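Local coordinates for protein induced by osmotic stress (Scheffersomyces stipitis, PDB 5YWN) that probably reduces ketones, haloketones among them, to alcohols with NADPH, as an NADP-binding reductase of the dihydroflavonol-4-reductase subfamily, at residues A10-V22 / Y194-K206. The protein carries 1 engineered substitution. Residues are numbered along the deposited sequence; the frame is centred on the assembly and turned at random.
Sequences ATGYLAQQIIALV and YIFGPQAKDEEVK. With NAP (NADP nicotinamide-adenine-dinucleotide phosphate), chain B.
The amide nitrogen of Gln16 is gripped from two directions: NE2 donates to Glu204 OE2 at 3.1 Å, nearly straight at 164°, and to the backbone O of Thr11 at 3.0 Å. Both acceptors lie close to the Gln16 amide plane, although the carboxylate is twisted well away from it and is met on its anti side. Gln16 reaches them with its chain extended beyond CG; the two NE2 bonds and one from OE1 to Tyr46 OH set the amide's rotation, while Asn41, bonded to Glu204 OE1, positions the carboxylate. The next residue, Gln17, bends at chi2 and brings NE2 over the carbonyl of Pro198, 3.0 Å from its O; the Ala200 methyl rests on the Gln16 backbone carbonyl and CB and beside the Gln17 amide. Tyr13, its ring carried by a CG anti to the backbone N (chi1 165°), gives OH to Gly197 O at 2.9 Å, from above the carbonyl plane. The Gln199 amide lies 17° from parallel to the ring, with NE2 3.3 Å from Tyr13 CD1, and Ile195 CG2 touches Tyr13 CE2 at 3.6 Å. A leucine in place of Tyr13 would probably leave the Gly197 carbonyl without this donor and open a gap between Ile195 and Gln199. In this Rossmann fold, weak bonds from Tyr13 N and Leu14 N meet the pyrophosphate, while Ile195 N holds the nicotinamide carboxamide through O7N at 3.2 Å. Three side-chain donors of the helix start thus meet two carbonyls and a carboxylate of 194-206, whose course is probably set more by polar bonds than by apolar packing.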
loop_
_atom_site.group_PDB
_atom_site.type_symbol
_atom_site.label_atom_id
_atom_site.label_comp_id
_atom_site.label_asym_id
_atom_site.label_seq_id
_atom_site.Cartn_x
_atom_site.Cartn_y
_atom_site.Cartn_z
ATOM N N ALA A 10 9.503 6.578 -1.604
ATOM C CA ALA A 10 10.205 5.500 -2.232
ATOM C C ALA A 10 10.843 4.457 -1.290
ATOM O O ALA A 10 11.176 3.419 -1.695
ATOM C CB ALA A 10 11.233 6.035 -3.174
ATOM N N THR A 11 11.048 4.812 -0.056
ATOM C CA THR A 11 11.576 3.927 0.965
ATOM C C THR A 11 10.676 2.763 1.397
ATOM O O THR A 11 11.147 1.821 1.907
ATOM C CB THR A 11 12.052 4.672 2.206
ATOM O OG1 THR A 11 11.007 5.424 2.735
ATOM C CG2 THR A 11 13.178 5.561 1.881
ATOM N N GLY A 12 9.382 2.918 1.220
ATOM C CA GLY A 12 8.380 2.032 1.745
ATOM C C GLY A 12 8.270 0.665 1.089
ATOM O O GLY A 12 8.821 0.452 0.068
ATOM N N TYR A 13 7.571 -0.228 1.763
ATOM C CA TYR A 13 7.418 -1.605 1.374
ATOM C C TYR A 13 6.684 -1.793 0.065
ATOM O O TYR A 13 7.194 -2.361 -0.820
ATOM C CB TYR A 13 6.673 -2.325 2.501
ATOM C CG TYR A 13 6.051 -3.698 2.254
ATOM C CD1 TYR A 13 6.796 -4.786 1.866
ATOM C CD2 TYR A 13 4.736 -3.913 2.512
ATOM C CE1 TYR A 13 6.214 -6.027 1.719
ATOM C CE2 TYR A 13 4.154 -5.119 2.340
ATOM C CZ TYR A 13 4.892 -6.189 1.947
ATOM O OH TYR A 13 4.266 -7.365 1.814
ATOM N N LEU A 14 5.507 -1.255 -0.049
ATOM C CA LEU A 14 4.796 -1.228 -1.311
ATOM C C LEU A 14 5.514 -0.429 -2.422
ATOM O O LEU A 14 5.558 -0.819 -3.523
ATOM C CB LEU A 14 3.427 -0.626 -1.131
ATOM C CG LEU A 14 2.626 -0.393 -2.387
ATOM C CD1 LEU A 14 2.478 -1.713 -3.086
ATOM C CD2 LEU A 14 1.278 0.186 -2.042
ATOM N N ALA A 15 6.051 0.695 -2.059
ATOM C CA ALA A 15 6.693 1.573 -2.992
ATOM C C ALA A 15 7.894 0.905 -3.674
ATOM O O ALA A 15 8.033 1.016 -4.822
ATOM C CB ALA A 15 7.113 2.818 -2.296
ATOM N N GLN A 16 8.692 0.173 -2.917
ATOM C CA GLN A 16 9.807 -0.584 -3.453
ATOM C C GLN A 16 9.415 -1.689 -4.431
ATOM O O GLN A 16 10.061 -1.875 -5.353
ATOM C CB GLN A 16 10.737 -1.090 -2.366
ATOM C CG GLN A 16 11.555 -0.001 -1.720
ATOM C CD GLN A 16 12.731 -0.484 -0.919
ATOM O OE1 GLN A 16 13.573 -1.159 -1.414
ATOM N NE2 GLN A 16 12.780 -0.098 0.321
ATOM N N GLN A 17 8.357 -2.419 -4.149
ATOM C CA GLN A 17 7.822 -3.373 -5.061
ATOM C C GLN A 17 7.276 -2.720 -6.324
ATOM O O GLN A 17 7.476 -3.199 -7.351
ATOM C CB GLN A 17 6.791 -4.274 -4.395
ATOM C CG GLN A 17 7.361 -5.354 -3.486
ATOM C CD GLN A 17 7.932 -6.555 -4.234
ATOM O OE1 GLN A 17 8.239 -6.483 -5.342
ATOM N NE2 GLN A 17 8.057 -7.623 -3.576
ATOM N N ILE A 18 6.616 -1.599 -6.186
ATOM C CA ILE A 18 6.170 -0.849 -7.312
ATOM C C ILE A 18 7.383 -0.432 -8.154
ATOM O O ILE A 18 7.365 -0.601 -9.300
ATOM C CB ILE A 18 5.376 0.395 -6.860
ATOM C CG1 ILE A 18 4.002 -0.008 -6.329
ATOM C CG2 ILE A 18 5.238 1.433 -7.964
ATOM C CD1 ILE A 18 3.214 1.116 -5.753
ATOM N N ILE A 19 8.412 0.080 -7.521
ATOM C CA ILE A 19 9.585 0.532 -8.201
ATOM C C ILE A 19 10.271 -0.612 -8.949
ATOM O O ILE A 19 10.547 -0.483 -10.052
ATOM C CB ILE A 19 10.557 1.241 -7.234
ATOM C CG1 ILE A 19 9.973 2.571 -6.737
ATOM C CG2 ILE A 19 11.924 1.441 -7.863
ATOM C CD1 ILE A 19 10.635 3.169 -5.559
ATOM N N ALA A 20 10.438 -1.749 -8.305
ATOM C CA ALA A 20 11.042 -2.903 -8.933
ATOM C C ALA A 20 10.243 -3.367 -10.130
ATOM O O ALA A 20 10.806 -3.704 -11.107
ATOM C CB ALA A 20 11.221 -4.022 -7.956
ATOM N N LEU A 21 8.935 -3.378 -10.029
ATOM C CA LEU A 21 8.138 -3.701 -11.150
ATOM C C LEU A 21 8.228 -2.688 -12.274
ATOM O O LEU A 21 8.404 -3.044 -13.368
ATOM C CB LEU A 21 6.704 -3.892 -10.756
ATOM C CG LEU A 21 5.726 -4.108 -11.904
ATOM C CD1 LEU A 21 6.058 -5.345 -12.671
ATOM C CD2 LEU A 21 4.279 -4.122 -11.465
ATOM N N VAL A 22 8.121 -1.429 -11.960
ATOM C CA VAL A 22 8.174 -0.387 -12.963
ATOM C C VAL A 22 9.533 -0.359 -13.703
ATOM O O VAL A 22 9.583 -0.243 -14.879
ATOM C CB VAL A 22 7.755 0.943 -12.323
ATOM C CG1 VAL A 22 8.354 2.137 -12.974
ATOM C CG2 VAL A 22 6.251 1.022 -12.205
ATOM N N TYR A 194 -5.005 -5.620 3.811
ATOM C CA TYR A 194 -3.707 -5.922 4.388
ATOM C C TYR A 194 -2.754 -6.484 3.320
ATOM O O TYR A 194 -3.082 -7.369 2.599
ATOM C CB TYR A 194 -3.799 -6.932 5.517
ATOM C CG TYR A 194 -4.367 -6.465 6.794
ATOM C CD1 TYR A 194 -3.691 -5.603 7.579
ATOM C CD2 TYR A 194 -5.572 -6.898 7.218
ATOM C CE1 TYR A 194 -4.179 -5.168 8.752
ATOM C CE2 TYR A 194 -6.104 -6.464 8.407
ATOM C CZ TYR A 194 -5.389 -5.585 9.167
ATOM O OH TYR A 194 -5.863 -5.166 10.349
ATOM N N ILE A 195 -1.578 -5.927 3.268
ATOM C CA ILE A 195 -0.612 -6.310 2.282
ATOM C C ILE A 195 0.490 -7.234 2.836
ATOM O O ILE A 195 1.251 -6.856 3.666
ATOM C CB ILE A 195 0.026 -5.087 1.608
ATOM C CG1 ILE A 195 -1.022 -4.135 1.035
ATOM C CG2 ILE A 195 1.024 -5.521 0.570
ATOM C CD1 ILE A 195 -0.430 -2.918 0.423
ATOM N N PHE A 196 0.536 -8.433 2.300
ATOM C CA PHE A 196 1.523 -9.431 2.636
ATOM C C PHE A 196 2.424 -9.748 1.422
ATOM O O PHE A 196 2.091 -9.488 0.329
ATOM C CB PHE A 196 0.918 -10.751 3.138
ATOM C CG PHE A 196 0.004 -10.638 4.311
ATOM C CD1 PHE A 196 0.091 -9.619 5.213
ATOM C CD2 PHE A 196 -0.945 -11.593 4.515
ATOM C CE1 PHE A 196 -0.764 -9.557 6.266
ATOM C CE2 PHE A 196 -1.785 -11.539 5.576
ATOM C CZ PHE A 196 -1.712 -10.523 6.441
ATOM N N GLY A 197 3.533 -10.392 1.696
ATOM C CA GLY A 197 4.476 -10.766 0.700
ATOM C C GLY A 197 5.915 -10.325 0.899
ATOM O O GLY A 197 6.211 -9.531 1.720
ATOM N N PRO A 198 6.828 -10.896 0.134
ATOM C CA PRO A 198 8.245 -10.589 0.293
ATOM C C PRO A 198 8.599 -9.160 -0.033
ATOM O O PRO A 198 7.902 -8.574 -0.772
ATOM C CB PRO A 198 8.906 -11.512 -0.711
ATOM C CG PRO A 198 7.902 -11.705 -1.761
ATOM C CD PRO A 198 6.599 -11.711 -1.062
ATOM N N GLN A 199 9.639 -8.628 0.583
ATOM C CA GLN A 199 10.175 -7.320 0.274
ATOM C C GLN A 199 10.871 -7.326 -1.069
ATOM O O GLN A 199 11.383 -8.316 -1.449
ATOM C CB GLN A 199 11.194 -6.885 1.299
ATOM C CG GLN A 199 10.840 -7.123 2.726
ATOM C CD GLN A 199 9.936 -6.077 3.296
ATOM O OE1 GLN A 199 10.235 -4.925 3.276
ATOM N NE2 GLN A 199 8.847 -6.498 3.834
ATOM N N ALA A 200 10.925 -6.191 -1.741
ATOM C CA ALA A 200 11.547 -6.113 -3.041
ATOM C C ALA A 200 13.047 -6.511 -3.044
ATOM O O ALA A 200 13.505 -7.138 -3.933
ATOM C CB ALA A 200 11.344 -4.746 -3.650
ATOM N N LYS A 201 13.754 -6.148 -1.994
ATOM C CA LYS A 201 15.147 -6.451 -1.845
ATOM C C LYS A 201 15.443 -7.140 -0.522
ATOM O O LYS A 201 15.002 -6.700 0.511
ATOM C CB LYS A 201 15.962 -5.184 -1.923
ATOM C CG LYS A 201 16.038 -4.541 -3.284
ATOM C CD LYS A 201 16.901 -5.300 -4.238
ATOM C CE LYS A 201 16.823 -4.655 -5.580
ATOM N NZ LYS A 201 17.860 -5.102 -6.496
ATOM N N ASP A 202 16.276 -8.150 -0.592
ATOM C CA ASP A 202 16.713 -8.907 0.548
ATOM C C ASP A 202 17.394 -8.017 1.560
ATOM O O ASP A 202 17.219 -8.188 2.708
ATOM C CB ASP A 202 17.665 -9.997 0.118
ATOM C CG ASP A 202 16.989 -11.080 -0.662
ATOM O OD1 ASP A 202 15.765 -11.149 -0.628
ATOM O OD2 ASP A 202 17.678 -11.833 -1.318
ATOM N N GLU A 203 18.112 -7.040 1.073
ATOM C CA GLU A 203 18.860 -6.097 1.859
ATOM C C GLU A 203 18.009 -5.233 2.773
ATOM O O GLU A 203 18.470 -4.737 3.732
ATOM C CB GLU A 203 19.688 -5.213 0.933
ATOM C CG GLU A 203 20.695 -5.928 0.097
ATOM C CD GLU A 203 20.189 -6.353 -1.252
ATOM O OE1 GLU A 203 18.998 -6.568 -1.420
ATOM O OE2 GLU A 203 20.995 -6.508 -2.151
ATOM N N GLU A 204 16.755 -5.065 2.420
ATOM C CA GLU A 204 15.844 -4.280 3.156
ATOM C C GLU A 204 15.088 -5.065 4.196
ATOM O O GLU A 204 14.379 -4.516 4.962
ATOM C CB GLU A 204 14.896 -3.541 2.209
ATOM C CG GLU A 204 15.570 -2.484 1.324
ATOM C CD GLU A 204 15.942 -1.209 2.061
ATOM O OE1 GLU A 204 17.112 -1.017 2.363
ATOM O OE2 GLU A 204 15.065 -0.416 2.378
ATOM N N VAL A 205 15.270 -6.350 4.223
ATOM C CA VAL A 205 14.559 -7.176 5.154
ATOM C C VAL A 205 14.859 -6.858 6.627
ATOM O O VAL A 205 13.954 -6.715 7.409
ATOM C CB VAL A 205 14.828 -8.657 4.836
ATOM C CG1 VAL A 205 14.353 -9.568 5.929
ATOM C CG2 VAL A 205 14.195 -9.024 3.524
ATOM N N LYS A 206 16.117 -6.762 6.981
ATOM C CA LYS A 206 16.445 -6.488 8.339
ATOM C C LYS A 206 15.965 -5.108 8.888
ATOM O O LYS A 206 15.710 -4.967 10.064
ATOM C CB LYS A 206 17.924 -6.761 8.596
ATOM C CG LYS A 206 18.267 -8.218 8.840
ATOM C CD LYS A 206 17.175 -8.933 9.634
ATOM C CE LYS A 206 17.399 -10.428 9.863
ATOM N NZ LYS A 206 18.805 -10.905 9.751
HETATM P PA NAP B . 5.252 1.893 5.059
HETATM O O1A NAP B . 6.019 0.658 4.653
HETATM O O2A NAP B . 5.494 2.520 6.411
HETATM O O5B NAP B . 5.480 3.020 3.932
HETATM C C5B NAP B . 5.267 4.398 4.234
HETATM C C4B NAP B . 6.325 5.246 3.539
HETATM O O4B NAP B . 5.851 6.587 3.380
HETATM C C3B NAP B . 7.614 5.300 4.344
HETATM O O3B NAP B . 8.702 4.744 3.598
HETATM C C2B NAP B . 7.866 6.764 4.648
HETATM O O2B NAP B . 9.115 7.185 4.107
HETATM C C1B NAP B . 6.717 7.534 4.014
HETATM N N9A NAP B . 5.973 8.287 5.054
HETATM C C8A NAP B . 5.267 7.742 6.064
HETATM N N7A NAP B . 4.710 8.711 6.836
HETATM C C5A NAP B . 5.060 9.903 6.318
HETATM C C6A NAP B . 4.812 11.326 6.642
HETATM N N6A NAP B . 4.055 11.680 7.709
HETATM N N1A NAP B . 5.368 12.260 5.839
HETATM C C2A NAP B . 6.123 11.931 4.773
HETATM N N3A NAP B . 6.385 10.657 4.427
HETATM C C4A NAP B . 5.893 9.618 5.142
HETATM O O3 NAP B . 3.679 1.575 4.925
HETATM P PN NAP B . 3.144 0.557 3.799
HETATM O O1N NAP B . 2.486 -0.612 4.491
HETATM O O2N NAP B . 4.261 0.316 2.810
HETATM O O5D NAP B . 1.998 1.416 3.062
HETATM C C5D NAP B . 2.243 2.007 1.787
HETATM C C4D NAP B . 1.022 2.804 1.343
HETATM O O4D NAP B . -0.021 1.917 0.924
HETATM C C3D NAP B . 0.474 3.669 2.467
HETATM O O3D NAP B . 0.572 5.057 2.131
HETATM C C2D NAP B . -0.974 3.262 2.649
HETATM O O2D NAP B . -1.844 4.382 2.457
HETATM C C1D NAP B . -1.247 2.184 1.612
HETATM N N1N NAP B . -1.744 0.969 2.266
HETATM C C2N NAP B . -0.878 0.023 2.652
HETATM C C3N NAP B . -1.328 -1.137 3.275
HETATM C C7N NAP B . -0.352 -2.192 3.704
HETATM O O7N NAP B . -0.720 -3.075 4.461
HETATM N N7N NAP B . 0.898 -2.137 3.245
HETATM C C4N NAP B . -2.686 -1.309 3.496
HETATM C C5N NAP B . -3.562 -0.314 3.087
HETATM C C6N NAP B . -3.060 0.826 2.468
HETATM P P2B NAP B . 10.461 7.084 4.985
HETATM O O1X NAP B . 11.347 8.168 4.417
HETATM O O2X NAP B . 9.994 7.336 6.397
HETATM O O3X NAP B . 10.955 5.680 4.733
HETATM O O HOH W 1 14.599 2.042 2.332
HETATM O O HOH W 2 9.451 -4.054 -0.587
HETATM O O HOH W 3 12.876 -3.819 -0.441
#